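Local coordinates for probable hydrolase (Pseudomonas aeruginosa, PDB 3OM8), which is probably an alpha/beta-hydrolase-fold enzyme, thought to hydrolyse an enol-lactone such as that of 3-oxoadipate, at residues G158-P163 and D219-A224. Residues are numbered along the deposited sequence; the frame is centred on the assembly and turned at random.
Sequences GNWFPP and DTVTAA
Asn159 in the last turn of helix 150-160 faces Thr220 in the loop 219-224 with their CA atoms 6.6 Å apart, and no hydrogen bond links the two segments. Asn159 and Val221 carry most of the contact, with Val221 CG2 3.7 Å from Asn159 CB. Val221 CG1 is anti to the backbone N (chi1 -179°), which sets CG2 beside that N and anti to the carbonyl carbon, on the side of the helix. The same CG2 methyl sits near the indole plane at the edge of Trp160, 4.3 Å from CD1. Thr220 crosses Asn159 at about a right angle; its OG1 stays 3.9 Å from Asn159 OD1, too far for a hydrogen bond, while Asn159 ND2 is hydrogen-bonded to Gly155 O within the helix. Beyond Val221 the loop folds back on Asp219: Thr222 OG1 donates to OD2 of Asp219 over 2.8 Å, approaching 49° out of the carboxylate plane, and Thr222 N adds a weak bond to OD1. OD2 is also hydrogen-bonded to His246 ND1, consistent with Asp219 being the acid of a Ser101-His246-Asp219 triad. Trp160 meets the His246 ring at about 20° between planes, so the helix end borders the probable active site. The contact thus joins helix 150-160 to the loop running from strand 211-216 to helix 224-233, with helix 171-181 packed against Trp160 and a second subunit touching Asn159 and Thr220.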
loop_
_atom_site.group_PDB
_atom_site.type_symbol
_atom_site.label_atom_id
_atom_site.label_comp_id
_atom_site.label_asym_id
_atom_site.label_seq_id
_atom_site.Cartn_x
_atom_site.Cartn_y
_atom_site.Cartn_z
ATOM N N GLY B 158 19.637 -15.402 -1.450
ATOM C CA GLY B 158 20.078 -14.199 -0.781
ATOM C C GLY B 158 19.189 -13.004 -1.063
ATOM O O GLY B 158 19.039 -12.139 -0.201
ATOM N N ASN B 159 18.602 -12.952 -2.261
ATOM C CA ASN B 159 17.676 -11.874 -2.616
ATOM C C ASN B 159 16.238 -12.162 -2.213
ATOM O O ASN B 159 15.443 -11.241 -2.052
ATOM C CB ASN B 159 17.702 -11.590 -4.120
ATOM C CG ASN B 159 18.994 -10.941 -4.566
ATOM O OD1 ASN B 159 19.157 -9.717 -4.504
ATOM N ND2 ASN B 159 19.928 -11.760 -5.007
ATOM N N TRP B 160 15.912 -13.443 -2.079
ATOM C CA TRP B 160 14.537 -13.886 -1.875
ATOM C C TRP B 160 14.121 -13.826 -0.413
ATOM O O TRP B 160 12.975 -13.551 -0.105
ATOM C CB TRP B 160 14.374 -15.328 -2.329
ATOM C CG TRP B 160 14.229 -15.541 -3.804
ATOM C CD1 TRP B 160 14.153 -14.590 -4.777
ATOM C CD2 TRP B 160 14.137 -16.807 -4.468
ATOM N NE1 TRP B 160 14.019 -15.189 -6.009
ATOM C CE2 TRP B 160 13.998 -16.549 -5.842
ATOM C CE3 TRP B 160 14.147 -18.134 -4.028
ATOM C CZ2 TRP B 160 13.868 -17.564 -6.778
ATOM C CZ3 TRP B 160 14.015 -19.142 -4.960
ATOM C CH2 TRP B 160 13.882 -18.852 -6.318
ATOM N N PHE B 161 15.046 -14.122 0.486
ATOM C CA PHE B 161 14.684 -14.254 1.881
ATOM C C PHE B 161 15.356 -13.220 2.771
ATOM O O PHE B 161 16.480 -12.771 2.492
ATOM C CB PHE B 161 14.991 -15.668 2.395
ATOM C CG PHE B 161 14.192 -16.738 1.724
ATOM C CD1 PHE B 161 12.836 -16.863 1.963
ATOM C CD2 PHE B 161 14.790 -17.611 0.838
ATOM C CE1 PHE B 161 12.090 -17.846 1.334
ATOM C CE2 PHE B 161 14.052 -18.589 0.208
ATOM C CZ PHE B 161 12.707 -18.714 0.458
ATOM N N PRO B 162 14.656 -12.839 3.854
ATOM C CA PRO B 162 15.271 -12.059 4.927
ATOM C C PRO B 162 16.541 -12.774 5.357
ATOM O O PRO B 162 16.487 -13.972 5.620
ATOM C CB PRO B 162 14.227 -12.136 6.051
ATOM C CG PRO B 162 12.928 -12.364 5.354
ATOM C CD PRO B 162 13.251 -13.191 4.147
ATOM N N PRO B 163 17.670 -12.059 5.424
ATOM C CA PRO B 163 18.916 -12.678 5.883
ATOM C C PRO B 163 18.715 -13.295 7.262
ATOM O O PRO B 163 19.509 -14.125 7.693
ATOM C CB PRO B 163 19.877 -11.492 5.979
ATOM C CG PRO B 163 18.971 -10.297 6.160
ATOM C CD PRO B 163 17.803 -10.600 5.277
ATOM N N ASP B 219 11.472 -5.818 -0.963
ATOM C CA ASP B 219 11.802 -6.596 -2.146
ATOM C C ASP B 219 12.877 -5.863 -2.945
ATOM O O ASP B 219 12.685 -4.703 -3.327
ATOM C CB ASP B 219 10.534 -6.756 -2.990
ATOM C CG ASP B 219 10.606 -7.923 -3.951
ATOM O OD1 ASP B 219 11.722 -8.354 -4.277
ATOM O OD2 ASP B 219 9.537 -8.398 -4.389
ATOM N N THR B 220 14.005 -6.536 -3.178
ATOM C CA THR B 220 15.094 -6.007 -4.019
ATOM C C THR B 220 15.074 -6.564 -5.436
ATOM O O THR B 220 15.599 -5.942 -6.351
ATOM C CB THR B 220 16.484 -6.302 -3.431
ATOM O OG1 THR B 220 16.447 -7.550 -2.727
ATOM C CG2 THR B 220 16.890 -5.198 -2.476
ATOM N N VAL B 221 14.487 -7.740 -5.614
ATOM C CA VAL B 221 14.275 -8.280 -6.953
ATOM C C VAL B 221 13.247 -7.430 -7.715
ATOM O O VAL B 221 13.576 -6.757 -8.691
ATOM C CB VAL B 221 13.800 -9.742 -6.889
ATOM C CG1 VAL B 221 13.606 -10.299 -8.291
ATOM C CG2 VAL B 221 14.795 -10.588 -6.112
ATOM N N THR B 222 11.999 -7.460 -7.253
ATOM C CA THR B 222 10.940 -6.628 -7.810
ATOM C C THR B 222 10.525 -5.603 -6.752
ATOM O O THR B 222 9.674 -5.884 -5.901
ATOM C CB THR B 222 9.724 -7.472 -8.229
ATOM O OG1 THR B 222 9.449 -8.439 -7.210
ATOM C CG2 THR B 222 10.004 -8.213 -9.526
ATOM N N ALA B 223 11.145 -4.426 -6.802
ATOM C CA ALA B 223 10.967 -3.406 -5.784
ATOM C C ALA B 223 9.495 -3.018 -5.577
ATOM O O ALA B 223 8.682 -3.060 -6.506
ATOM C CB ALA B 223 11.803 -2.188 -6.123
ATOM N N ALA B 224 9.154 -2.645 -4.351
ATOM C CA ALA B 224 7.792 -2.217 -4.069
ATOM C C ALA B 224 7.332 -1.159 -5.074
ATOM O O ALA B 224 6.230 -1.246 -5.598
ATOM C CB ALA B 224 7.670 -1.708 -2.633
#